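Local structure of Exo-alpha-sialidase (Clostridium perfringens, 2VO8) at residues Val16-Val22 and Lys134-Glu140; Ser24-Leu30 and Val97-Pro103; Ala44-Tyr50 and Leu112-Leu118. The protein acts as an exo-alpha-sialidase of glycoside hydrolase family 33, and its cohesin module, the part described here, probably binds a dockerin in toxin complexes. All coordinates share one frame. Residue numbers count along the deposited sequence, not the author numbering.

Contact 1. Residues Val16-Val22 and Lys134-Glu140; sequences VNDEVQV and KEVKINE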
loop_
_atom_site.group_PDB
_atom_site.type_symbol
_atom_site.label_atom_id
_atom_site.label_comp_id
_atom_site.label_asym_id
_atom_site.label_seq_id
_atom_site.Cartn_x
_atom_site.Cartn_y
_atom_site.Cartn_z
ATOM N N VAL A 16 -8.021 -1.447 -5.404
ATOM C CA VAL A 16 -8.393 -0.139 -5.923
ATOM C C VAL A 16 -9.400 -0.348 -7.041
ATOM O O VAL A 16 -9.415 -1.400 -7.755
ATOM C CB VAL A 16 -7.115 0.646 -6.399
ATOM C CG1 VAL A 16 -6.382 -0.123 -7.365
ATOM C CG2 VAL A 16 -7.461 2.084 -6.997
ATOM N N ASN A 17 -10.274 0.627 -7.215
ATOM C CA ASN A 17 -11.269 0.549 -8.255
ATOM C C ASN A 17 -10.518 0.552 -9.597
ATOM O O ASN A 17 -9.431 1.111 -9.704
ATOM C CB ASN A 17 -12.226 1.763 -8.233
ATOM C CG ASN A 17 -13.149 1.788 -7.019
ATOM O OD1 ASN A 17 -13.493 0.745 -6.432
ATOM N ND2 ASN A 17 -13.594 3.007 -6.671
ATOM N N ASP A 18 -11.097 -0.174 -10.536
ATOM C CA ASP A 18 -10.628 -0.307 -11.915
ATOM C C ASP A 18 -10.641 1.043 -12.633
ATOM O O ASP A 18 -9.796 1.306 -13.495
ATOM C CB ASP A 18 -11.586 -1.245 -12.678
ATOM C CG ASP A 18 -11.354 -2.703 -12.376
ATOM O OD1 ASP A 18 -10.419 -3.037 -11.586
ATOM O OD2 ASP A 18 -12.096 -3.531 -12.969
ATOM N N GLU A 19 -11.629 1.860 -12.316
ATOM C CA GLU A 19 -11.781 3.158 -12.950
ATOM C C GLU A 19 -11.823 4.232 -11.889
ATOM O O GLU A 19 -12.555 4.114 -10.871
ATOM C CB GLU A 19 -13.019 3.219 -13.843
ATOM C CG GLU A 19 -12.875 2.275 -15.075
ATOM C CD GLU A 19 -13.958 2.439 -16.109
ATOM O OE1 GLU A 19 -14.573 3.522 -16.213
ATOM O OE2 GLU A 19 -14.187 1.452 -16.855
ATOM N N VAL A 20 -11.023 5.261 -12.163
ATOM C CA VAL A 20 -10.968 6.489 -11.370
ATOM C C VAL A 20 -11.241 7.670 -12.310
ATOM O O VAL A 20 -11.400 7.462 -13.539
ATOM C CB VAL A 20 -9.631 6.570 -10.651
ATOM C CG1 VAL A 20 -9.476 5.305 -9.746
ATOM C CG2 VAL A 20 -8.456 6.710 -11.616
ATOM N N GLN A 21 -11.339 8.880 -11.772
ATOM C CA GLN A 21 -11.699 10.021 -12.631
ATOM C C GLN A 21 -10.970 11.312 -12.249
ATOM O O GLN A 21 -10.854 11.631 -11.070
ATOM C CB GLN A 21 -13.212 10.198 -12.653
ATOM C CG GLN A 21 -13.703 11.357 -13.545
ATOM C CD GLN A 21 -15.222 11.489 -13.514
ATOM O OE1 GLN A 21 -15.854 10.890 -12.678
ATOM N NE2 GLN A 21 -15.800 12.296 -14.421
ATOM N N VAL A 22 -10.475 12.058 -13.253
ATOM C CA VAL A 22 -9.787 13.338 -12.998
ATOM C C VAL A 22 -10.641 14.185 -12.052
ATOM O O VAL A 22 -11.873 14.306 -12.260
ATOM C CB VAL A 22 -9.549 14.148 -14.287
ATOM C CG1 VAL A 22 -9.013 15.548 -13.959
ATOM C CG2 VAL A 22 -8.637 13.405 -15.205
ATOM N N LYS A 134 -1.708 -2.861 -9.287
ATOM C CA LYS A 134 -3.064 -2.804 -9.789
ATOM C C LYS A 134 -3.097 -1.710 -10.877
ATOM O O LYS A 134 -2.426 -0.677 -10.732
ATOM C CB LYS A 134 -4.032 -2.485 -8.640
ATOM C CG LYS A 134 -5.439 -2.009 -9.003
ATOM C CD LYS A 134 -6.331 -3.038 -9.570
ATOM C CE LYS A 134 -7.661 -2.373 -10.007
ATOM N NZ LYS A 134 -8.781 -3.265 -9.650
ATOM N N GLU A 135 -3.813 -2.002 -11.964
ATOM C CA GLU A 135 -4.011 -1.036 -13.062
ATOM C C GLU A 135 -5.326 -0.319 -12.876
ATOM O O GLU A 135 -6.323 -0.916 -12.518
ATOM C CB GLU A 135 -3.992 -1.702 -14.446
ATOM C CG GLU A 135 -2.828 -2.583 -14.676
ATOM C CD GLU A 135 -2.913 -3.357 -15.988
ATOM O OE1 GLU A 135 -4.020 -3.445 -16.547
ATOM O OE2 GLU A 135 -1.856 -3.846 -16.410
ATOM N N VAL A 136 -5.320 0.981 -13.168
ATOM C CA VAL A 136 -6.518 1.784 -13.193
ATOM C C VAL A 136 -6.619 2.533 -14.543
ATOM O O VAL A 136 -5.594 2.894 -15.137
ATOM C CB VAL A 136 -6.573 2.838 -12.069
ATOM C CG1 VAL A 136 -6.309 2.193 -10.645
ATOM C CG2 VAL A 136 -5.590 3.908 -12.295
ATOM N N LYS A 137 -7.843 2.785 -14.960
ATOM C CA LYS A 137 -8.127 3.705 -16.087
ATOM C C LYS A 137 -8.612 5.033 -15.499
ATOM O O LYS A 137 -9.523 5.054 -14.656
ATOM C CB LYS A 137 -9.124 3.106 -17.052
ATOM C CG LYS A 137 -9.623 4.065 -18.141
ATOM C CD LYS A 137 -10.846 3.496 -18.828
ATOM C CE LYS A 137 -11.336 4.308 -20.044
ATOM N NZ LYS A 137 -10.682 5.598 -20.147
ATOM N N ILE A 138 -8.018 6.133 -15.944
ATOM C CA ILE A 138 -8.396 7.455 -15.427
ATOM C C ILE A 138 -9.315 8.079 -16.497
ATOM O O ILE A 138 -8.846 8.454 -17.585
ATOM C CB ILE A 138 -7.204 8.408 -15.201
ATOM C CG1 ILE A 138 -6.118 7.817 -14.287
ATOM C CG2 ILE A 138 -7.695 9.781 -14.641
ATOM C CD1 ILE A 138 -4.898 8.600 -14.300
ATOM N N ASN A 139 -10.593 8.170 -16.175
ATOM C CA ASN A 139 -11.561 8.890 -16.993
ATOM C C ASN A 139 -11.428 10.410 -16.947
ATOM O O ASN A 139 -10.911 10.982 -15.981
ATOM C CB ASN A 139 -12.986 8.486 -16.593
ATOM C CG ASN A 139 -13.253 6.998 -16.832
ATOM O OD1 ASN A 139 -13.709 6.252 -15.943
ATOM N ND2 ASN A 139 -12.959 6.563 -18.026
ATOM N N GLU A 140 -11.957 11.064 -17.985
ATOM C CA GLU A 140 -12.049 12.519 -18.006
ATOM C C GLU A 140 -12.993 13.015 -16.931
ATOM O O GLU A 140 -14.044 12.425 -16.686
ATOM C CB GLU A 140 -12.631 13.053 -19.339
ATOM C CG GLU A 140 -12.082 12.466 -20.620
ATOM C CD GLU A 140 -10.619 12.747 -20.884
ATOM O OE1 GLU A 140 -10.112 13.811 -20.471
ATOM O OE2 GLU A 140 -9.985 11.888 -21.548
#
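Val-20 and Ile-138, paired across two parallel strands, share one face and pack side by side, and Val-16 and Val-22 add to the cluster from the loops at either end of strand 19-21. Val-20 sits over the gap between two neighbours, its CG2 lying 4.1 Å from Val-136 CG2 and 3.7 Å from Ile-138 CG1. Ile-138 in turn reaches toward the next hollow, with its CG2 3.8 Å from Val-22 CG2, and at the other end Val-16 CG2 rests 3.8 Å from Val-136 CG1. Beta-branched residues suit these places: they favour extended backbone and are broad at the root, so they fill shallow hollows close to the main chain. Phe-26 and Pro-103 pack against Val-20, while Leu-112 and Phe-55 cover Val-136.

The backbone register makes this packing possible. Lys-137 N donates to Asp-18 O (2.9 Å), Val-20 N to Lys-137 O (2.9 Å), Asn-139 N to Val-20 O (2.8 Å) and Val-22 N to Asn-139 O (3.0 Å), the staggered ladder of parallel strands. Before it, the helical backbone angles of Asp-18 bend the chain. Lys-134 bridges this bend: its NZ forms a salt bridge with Asp-18 OD1 (2.5 Å) and a hydrogen bond to Val-16 O (2.7 Å). The more polar face carries Glu-19, Gln-21, Lys-137 and Asn-139, and Gln-21, fully extended, donates from NE2 to Glu-140 O (2.9 Å).

Joining an N-terminal strand in parallel to the last strand, 126-139, is the closure typical of the jelly-roll beta-sandwich of cohesins.

Contact 2. Residues Ser24-Leu30 and Val97-Pro103; sequences SAFEAIL and VKVNLTP
Six backbone hydrogen bonds, in three reciprocal pairs, hold these antiparallel strands together. Phe-26 N donates to Leu-101 O (2.9 Å) and Leu-101 N to Phe-26 O (3.0 Å); Ala-28 N reaches Val-99 O and Val-99 N returns to Ala-28 O, both at 2.8 Å; Leu-30 N meets Val-97 O (2.8 Å), and Val-97 N meets Leu-30 O (3.0 Å). Between them lie the non-hydrogen-bonded pairs Glu-27/Asn-100 and Ile-29/Lys-98, with CA atoms 4.6 and 4.8 Å apart. Backbone angles are extended throughout, and the axes approach to 4.5 Å at 152° between directions.

Glu-27, Lys-98 and Asn-100 occupy one face, where polar groups can reach solvent; Ile-29 suits it too, because Ile-29 and Lys-98 both touch Phe-63. On the apolar face Phe-26 (p) brings ring atom CZ to 3.7 Å from Leu-101 CB and CE2 to 3.8 Å from Pro-103 CG; proline suits the strand's end, its nitrogen having no hydrogen to donate. The small Ala-28 leaves room beside Val-99 (t), with CB atoms 4.4 Å apart. Leu-30 (m, t) sets CB 4.0 Å from Val-97 CB and CD1 4.0 Å from Val-99 CG2.

The alternation is that of any regular antiparallel pair; here it builds one layer of the cohesin beta-sandwich. Strand 10-15 flanks 26-33 and strand 55-62 flanks 95-103; Tyr-46, Phe-48 and Ile-81 pack against the apolar face.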
loop_
_atom_site.group_PDB
_atom_site.type_symbol
_atom_site.label_atom_id
_atom_site.label_comp_id
_atom_site.label_asym_id
_atom_site.label_seq_id
_atom_site.Cartn_x
_atom_site.Cartn_y
_atom_site.Cartn_z
ATOM N N SER A 24 -11.508 13.569 -8.861
ATOM C CA SER A 24 -12.265 12.833 -7.860
ATOM C C SER A 24 -11.282 11.970 -7.070
ATOM O O SER A 24 -10.572 11.137 -7.623
ATOM C CB SER A 24 -13.340 11.987 -8.544
ATOM O OG SER A 24 -14.307 11.528 -7.609
ATOM N N ALA A 25 -11.223 12.197 -5.759
ATOM C CA ALA A 25 -10.339 11.454 -4.888
ATOM C C ALA A 25 -10.826 9.981 -4.795
ATOM O O ALA A 25 -12.036 9.681 -4.809
ATOM C CB ALA A 25 -10.285 12.083 -3.500
ATOM N N PHE A 26 -9.863 9.086 -4.713
ATOM C CA PHE A 26 -10.146 7.658 -4.520
ATOM C C PHE A 26 -9.093 7.067 -3.577
ATOM O O PHE A 26 -8.077 7.668 -3.366
ATOM C CB PHE A 26 -10.144 6.938 -5.901
ATOM C CG PHE A 26 -8.765 6.804 -6.517
ATOM C CD1 PHE A 26 -7.966 5.668 -6.318
ATOM C CD2 PHE A 26 -8.254 7.820 -7.336
ATOM C CE1 PHE A 26 -6.697 5.600 -6.866
ATOM C CE2 PHE A 26 -6.988 7.770 -7.846
ATOM C CZ PHE A 26 -6.206 6.646 -7.645
ATOM N N GLU A 27 -9.311 5.847 -3.056
ATOM C CA GLU A 27 -8.435 5.142 -2.111
ATOM C C GLU A 27 -7.737 3.928 -2.800
ATOM O O GLU A 27 -8.453 3.162 -3.445
ATOM C CB GLU A 27 -9.328 4.615 -0.934
ATOM C CG GLU A 27 -9.634 5.681 0.204
ATOM C CD GLU A 27 -10.956 6.507 0.070
ATOM O OE1 GLU A 27 -11.104 7.515 0.793
ATOM O OE2 GLU A 27 -11.869 6.172 -0.713
ATOM N N ALA A 28 -6.424 3.766 -2.678
ATOM C CA ALA A 28 -5.812 2.453 -2.820
ATOM C C ALA A 28 -5.549 1.842 -1.452
ATOM O O ALA A 28 -4.976 2.491 -0.574
ATOM C CB ALA A 28 -4.521 2.552 -3.615
ATOM N N ILE A 29 -5.968 0.593 -1.279
ATOM C CA ILE A 29 -5.923 -0.061 0.024
ATOM C C ILE A 29 -4.823 -1.117 0.070
ATOM O O ILE A 29 -4.897 -2.136 -0.618
ATOM C CB ILE A 29 -7.270 -0.721 0.371
ATOM C CG1 ILE A 29 -8.386 0.325 0.395
ATOM C CG2 ILE A 29 -7.182 -1.444 1.706
ATOM C CD1 ILE A 29 -9.770 -0.261 0.566
ATOM N N LEU A 30 -3.805 -0.864 0.884
ATOM C CA LEU A 30 -2.641 -1.724 0.948
ATOM C C LEU A 30 -2.759 -2.718 2.110
ATOM O O LEU A 30 -3.153 -2.351 3.216
ATOM C CB LEU A 30 -1.373 -0.943 1.083
ATOM C CG LEU A 30 -1.194 0.344 0.280
ATOM C CD1 LEU A 30 0.230 0.835 0.492
ATOM C CD2 LEU A 30 -1.481 -0.008 -1.212
ATOM N N VAL A 97 -3.232 0.008 5.136
ATOM C CA VAL A 97 -2.974 1.406 4.765
ATOM C C VAL A 97 -3.986 1.868 3.710
ATOM O O VAL A 97 -4.354 1.084 2.828
ATOM C CB VAL A 97 -1.569 1.592 4.185
ATOM C CG1 VAL A 97 -1.339 3.153 3.794
ATOM C CG2 VAL A 97 -0.500 1.039 5.101
ATOM N N LYS A 98 -4.452 3.115 3.849
ATOM C CA LYS A 98 -5.306 3.786 2.850
ATOM C C LYS A 98 -4.437 4.854 2.194
ATOM O O LYS A 98 -3.939 5.742 2.886
ATOM C CB LYS A 98 -6.462 4.510 3.533
ATOM C CG LYS A 98 -7.431 3.648 4.318
ATOM C CD LYS A 98 -8.655 4.457 4.778
ATOM C CE LYS A 98 -8.767 4.697 6.288
ATOM N NZ LYS A 98 -10.249 4.826 6.583
ATOM N N VAL A 99 -4.262 4.788 0.872
ATOM C CA VAL A 99 -3.538 5.832 0.135
ATOM C C VAL A 99 -4.559 6.615 -0.698
ATOM O O VAL A 99 -5.234 6.065 -1.551
ATOM C CB VAL A 99 -2.412 5.261 -0.792
ATOM C CG1 VAL A 99 -1.638 6.393 -1.519
ATOM C CG2 VAL A 99 -1.464 4.393 -0.052
ATOM N N ASN A 100 -4.744 7.897 -0.378
ATOM C CA ASN A 100 -5.794 8.702 -0.997
ATOM C C ASN A 100 -5.124 9.561 -2.085
ATOM O O ASN A 100 -4.132 10.238 -1.821
ATOM C CB ASN A 100 -6.492 9.580 0.041
ATOM C CG ASN A 100 -7.746 10.176 -0.488
ATOM O OD1 ASN A 100 -7.694 11.131 -1.317
ATOM N ND2 ASN A 100 -8.897 9.617 -0.088
ATOM N N LEU A 101 -5.634 9.424 -3.303
ATOM C CA LEU A 101 -5.087 10.039 -4.530
ATOM C C LEU A 101 -6.189 10.714 -5.309
ATOM O O LEU A 101 -7.296 10.297 -5.272
ATOM C CB LEU A 101 -4.445 8.967 -5.428
ATOM C CG LEU A 101 -3.229 8.288 -4.780
ATOM C CD1 LEU A 101 -3.348 6.744 -4.874
ATOM C CD2 LEU A 101 -1.927 8.738 -5.312
ATOM N N THR A 102 -5.863 11.779 -6.045
ATOM C CA THR A 102 -6.794 12.402 -7.002
ATOM C C THR A 102 -6.116 12.455 -8.380
ATOM O O THR A 102 -5.007 13.008 -8.504
ATOM C CB THR A 102 -7.203 13.812 -6.587
ATOM O OG1 THR A 102 -7.785 13.790 -5.261
ATOM C CG2 THR A 102 -8.183 14.451 -7.619
ATOM N N PRO A 103 -6.745 11.853 -9.388
ATOM C CA PRO A 103 -6.104 11.942 -10.734
ATOM C C PRO A 103 -6.166 13.357 -11.266
ATOM O O PRO A 103 -7.084 14.088 -10.931
ATOM C CB PRO A 103 -6.932 10.991 -11.610
ATOM C CG PRO A 103 -7.854 10.199 -10.608
ATOM C CD PRO A 103 -7.995 11.080 -9.420
#

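Contact 3. Residues Ala44-Tyr50 and Leu112-Leu118; sequences AEYLFEY and LGLTTAL
In the jelly-roll sandwich of this cohesin, strand 41-49 runs antiparallel to strand 107-121 (44-49 against 112-114: closest axis approach 4.7 Å, 160° between directions), and Leu-118, Glu-45 and Leu-47 give up the most surface. Glu-45 and Leu-118 form a hydrogen-bonded pair: Glu-45 N to Leu-118 O 2.9 Å, Leu-118 N to Glu-45 O 3.0 Å. The methylenes of Glu-45 (t, t) extend beside Leu-118 (m, t), leaving the carboxylate on the partly exposed outer face.

Leu-47 (t, p) faces two residues, as at a beta bulge: Leu-47 N donates to Thr-116 O (3.0 Å), Leu-47 O accepts from Thr-115 N (2.9 Å). Thr-115, at phi/psi -96/-10, turns the corner; beyond it Glu-49 N meets Gly-113 O (2.8 Å) and Gly-113 N meets Glu-49 O (3.0 Å). The non-hydrogen-bonded pairs Tyr-46/Ala-117 and Phe-48/Leu-114 (CA atoms 4.6 and 4.8 Å apart) point into the core, Tyr-46 (m) CB 3.8 Å from Leu-114 CD2 and Phe-48 t. Outward, Thr-115 OG1 donates to Glu-49 OE2 at 2.7 Å.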
loop_
_atom_site.group_PDB
_atom_site.type_symbol
_atom_site.label_atom_id
_atom_site.label_comp_id
_atom_site.label_asym_id
_atom_site.label_seq_id
_atom_site.Cartn_x
_atom_site.Cartn_y
_atom_site.Cartn_z
ATOM N N ALA A 44 4.832 -3.605 8.939
ATOM C CA ALA A 44 5.054 -3.845 7.502
ATOM C C ALA A 44 5.726 -2.614 6.890
ATOM O O ALA A 44 5.748 -1.512 7.497
ATOM C CB ALA A 44 3.783 -4.220 6.826
ATOM N N GLU A 45 6.276 -2.789 5.693
ATOM C CA GLU A 45 6.869 -1.681 4.953
ATOM C C GLU A 45 6.644 -1.837 3.454
ATOM O O GLU A 45 7.001 -2.859 2.865
ATOM C CB GLU A 45 8.365 -1.577 5.253
ATOM C CG GLU A 45 9.136 -0.708 4.272
ATOM C CD GLU A 45 10.593 -0.547 4.657
ATOM O OE1 GLU A 45 10.988 -1.060 5.724
ATOM O OE2 GLU A 45 11.344 0.094 3.891
ATOM N N TYR A 46 6.052 -0.819 2.839
ATOM C CA TYR A 46 5.920 -0.771 1.388
ATOM C C TYR A 46 6.828 0.298 0.788
ATOM O O TYR A 46 7.234 1.236 1.473
ATOM C CB TYR A 46 4.466 -0.510 0.989
ATOM C CG TYR A 46 3.477 -1.453 1.635
ATOM C CD1 TYR A 46 3.294 -2.741 1.147
ATOM C CD2 TYR A 46 2.723 -1.057 2.731
ATOM C CE1 TYR A 46 2.391 -3.607 1.734
ATOM C CE2 TYR A 46 1.817 -1.914 3.325
ATOM C CZ TYR A 46 1.655 -3.188 2.822
ATOM O OH TYR A 46 0.754 -4.047 3.410
ATOM N N LEU A 47 7.141 0.148 -0.496
ATOM C CA LEU A 47 7.497 1.272 -1.323
ATOM C C LEU A 47 6.391 1.293 -2.369
ATOM O O LEU A 47 6.237 0.361 -3.171
ATOM C CB LEU A 47 8.923 1.253 -1.882
ATOM C CG LEU A 47 9.209 2.611 -2.582
ATOM C CD1 LEU A 47 9.546 3.751 -1.636
ATOM C CD2 LEU A 47 10.239 2.479 -3.715
ATOM N N PHE A 48 5.574 2.344 -2.258
ATOM C CA PHE A 48 4.361 2.523 -3.055
ATOM C C PHE A 48 4.715 3.406 -4.244
ATOM O O PHE A 48 5.276 4.465 -4.061
ATOM C CB PHE A 48 3.263 3.202 -2.252
ATOM C CG PHE A 48 2.029 3.536 -3.071
ATOM C CD1 PHE A 48 1.068 2.580 -3.354
ATOM C CD2 PHE A 48 1.844 4.817 -3.576
ATOM C CE1 PHE A 48 -0.053 2.882 -4.096
ATOM C CE2 PHE A 48 0.729 5.120 -4.284
ATOM C CZ PHE A 48 -0.223 4.189 -4.551
ATOM N N GLU A 49 4.404 2.958 -5.452
ATOM C CA GLU A 49 4.809 3.706 -6.662
ATOM C C GLU A 49 3.595 4.059 -7.484
ATOM O O GLU A 49 2.612 3.311 -7.571
ATOM C CB GLU A 49 5.855 2.918 -7.456
ATOM C CG GLU A 49 7.160 2.791 -6.674
ATOM C CD GLU A 49 8.352 2.560 -7.551
ATOM O OE1 GLU A 49 8.405 3.144 -8.668
ATOM O OE2 GLU A 49 9.272 1.830 -7.112
ATOM N N TYR A 50 3.659 5.262 -8.051
ATOM C CA TYR A 50 2.583 5.784 -8.860
ATOM C C TYR A 50 3.156 6.883 -9.787
ATOM O O TYR A 50 4.264 7.375 -9.573
ATOM C CB TYR A 50 1.507 6.373 -7.971
ATOM C CG TYR A 50 1.856 7.712 -7.374
ATOM C CD1 TYR A 50 1.398 8.910 -7.956
ATOM C CD2 TYR A 50 2.614 7.798 -6.195
ATOM C CE1 TYR A 50 1.685 10.146 -7.361
ATOM C CE2 TYR A 50 2.930 9.026 -5.625
ATOM C CZ TYR A 50 2.457 10.207 -6.214
ATOM O OH TYR A 50 2.818 11.423 -5.647
ATOM N N LEU A 112 -0.549 1.412 -10.168
ATOM C CA LEU A 112 -0.248 1.616 -8.764
ATOM C C LEU A 112 0.434 0.326 -8.247
ATOM O O LEU A 112 -0.180 -0.733 -8.298
ATOM C CB LEU A 112 -1.515 1.914 -8.015
ATOM C CG LEU A 112 -2.365 3.048 -8.654
ATOM C CD1 LEU A 112 -3.669 3.182 -7.965
ATOM C CD2 LEU A 112 -1.487 4.357 -8.712
ATOM N N GLY A 113 1.702 0.455 -7.882
ATOM C CA GLY A 113 2.592 -0.669 -7.565
ATOM C C GLY A 113 3.176 -0.678 -6.164
ATOM O O GLY A 113 3.377 0.350 -5.543
ATOM N N LEU A 114 3.486 -1.876 -5.696
ATOM C CA LEU A 114 4.263 -2.045 -4.482
ATOM C C LEU A 114 5.559 -2.710 -4.911
ATOM O O LEU A 114 5.552 -3.914 -5.291
ATOM C CB LEU A 114 3.459 -2.861 -3.447
ATOM C CG LEU A 114 2.124 -2.324 -2.900
ATOM C CD1 LEU A 114 1.286 -3.323 -2.000
ATOM C CD2 LEU A 114 2.303 -0.996 -2.068
ATOM N N THR A 115 6.655 -1.952 -4.901
ATOM C CA THR A 115 7.933 -2.462 -5.403
ATOM C C THR A 115 8.851 -3.009 -4.296
ATOM O O THR A 115 9.895 -3.592 -4.579
ATOM C CB THR A 115 8.678 -1.388 -6.223
ATOM O OG1 THR A 115 8.804 -0.190 -5.441
ATOM C CG2 THR A 115 7.926 -1.071 -7.487
ATOM N N THR A 116 8.446 -2.740 -3.055
ATOM C CA THR A 116 9.026 -3.270 -1.805
ATOM C C THR A 116 7.824 -3.591 -0.925
ATOM O O THR A 116 6.813 -2.810 -0.858
ATOM C CB THR A 116 9.974 -2.254 -1.144
ATOM O OG1 THR A 116 11.132 -2.033 -1.973
ATOM C CG2 THR A 116 10.430 -2.672 0.312
ATOM N N ALA A 117 7.877 -4.768 -0.280
ATOM C CA ALA A 117 6.807 -5.208 0.628
ATOM C C ALA A 117 7.436 -6.215 1.589
ATOM O O ALA A 117 7.925 -7.250 1.163
ATOM C CB ALA A 117 5.674 -5.814 -0.121
ATOM N N LEU A 118 7.497 -5.830 2.855
ATOM C CA LEU A 118 8.277 -6.578 3.882
ATOM C C LEU A 118 7.429 -6.583 5.135
ATOM O O LEU A 118 6.617 -5.643 5.328
ATOM C CB LEU A 118 9.570 -5.856 4.220
ATOM C CG LEU A 118 10.597 -5.311 3.236
ATOM C CD1 LEU A 118 11.461 -4.331 3.961
ATOM C CD2 LEU A 118 11.440 -6.445 2.634
#

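How the contacts relate
The three contacts surround one apolar core. Contacts 1 and 2, centres about 11 Å apart, meet where Val-16 CG2 lies 3.6 Å from Phe-26 CE1 and Ile-138 CG2 lies 3.4 Å from Pro-103 CB. Contacts 2 and 3, about 14 Å between centres, pack face to face: Leu-30 CD1 approaches Leu-114 CD2 to 3.8 Å and Val-99 CG1 approaches Phe-48 CE2 to 3.9 Å. Their segments alternate along the chain, whereas contact 1 encloses both. The centres of contacts 1 and 3 are about 19 Å apart, yet the two touch through a probable hydrogen bond from Lys-134 N to Leu-112 O (2.8 Å). In related cohesins, the sheet containing contact 3 presents the dockerin-binding face.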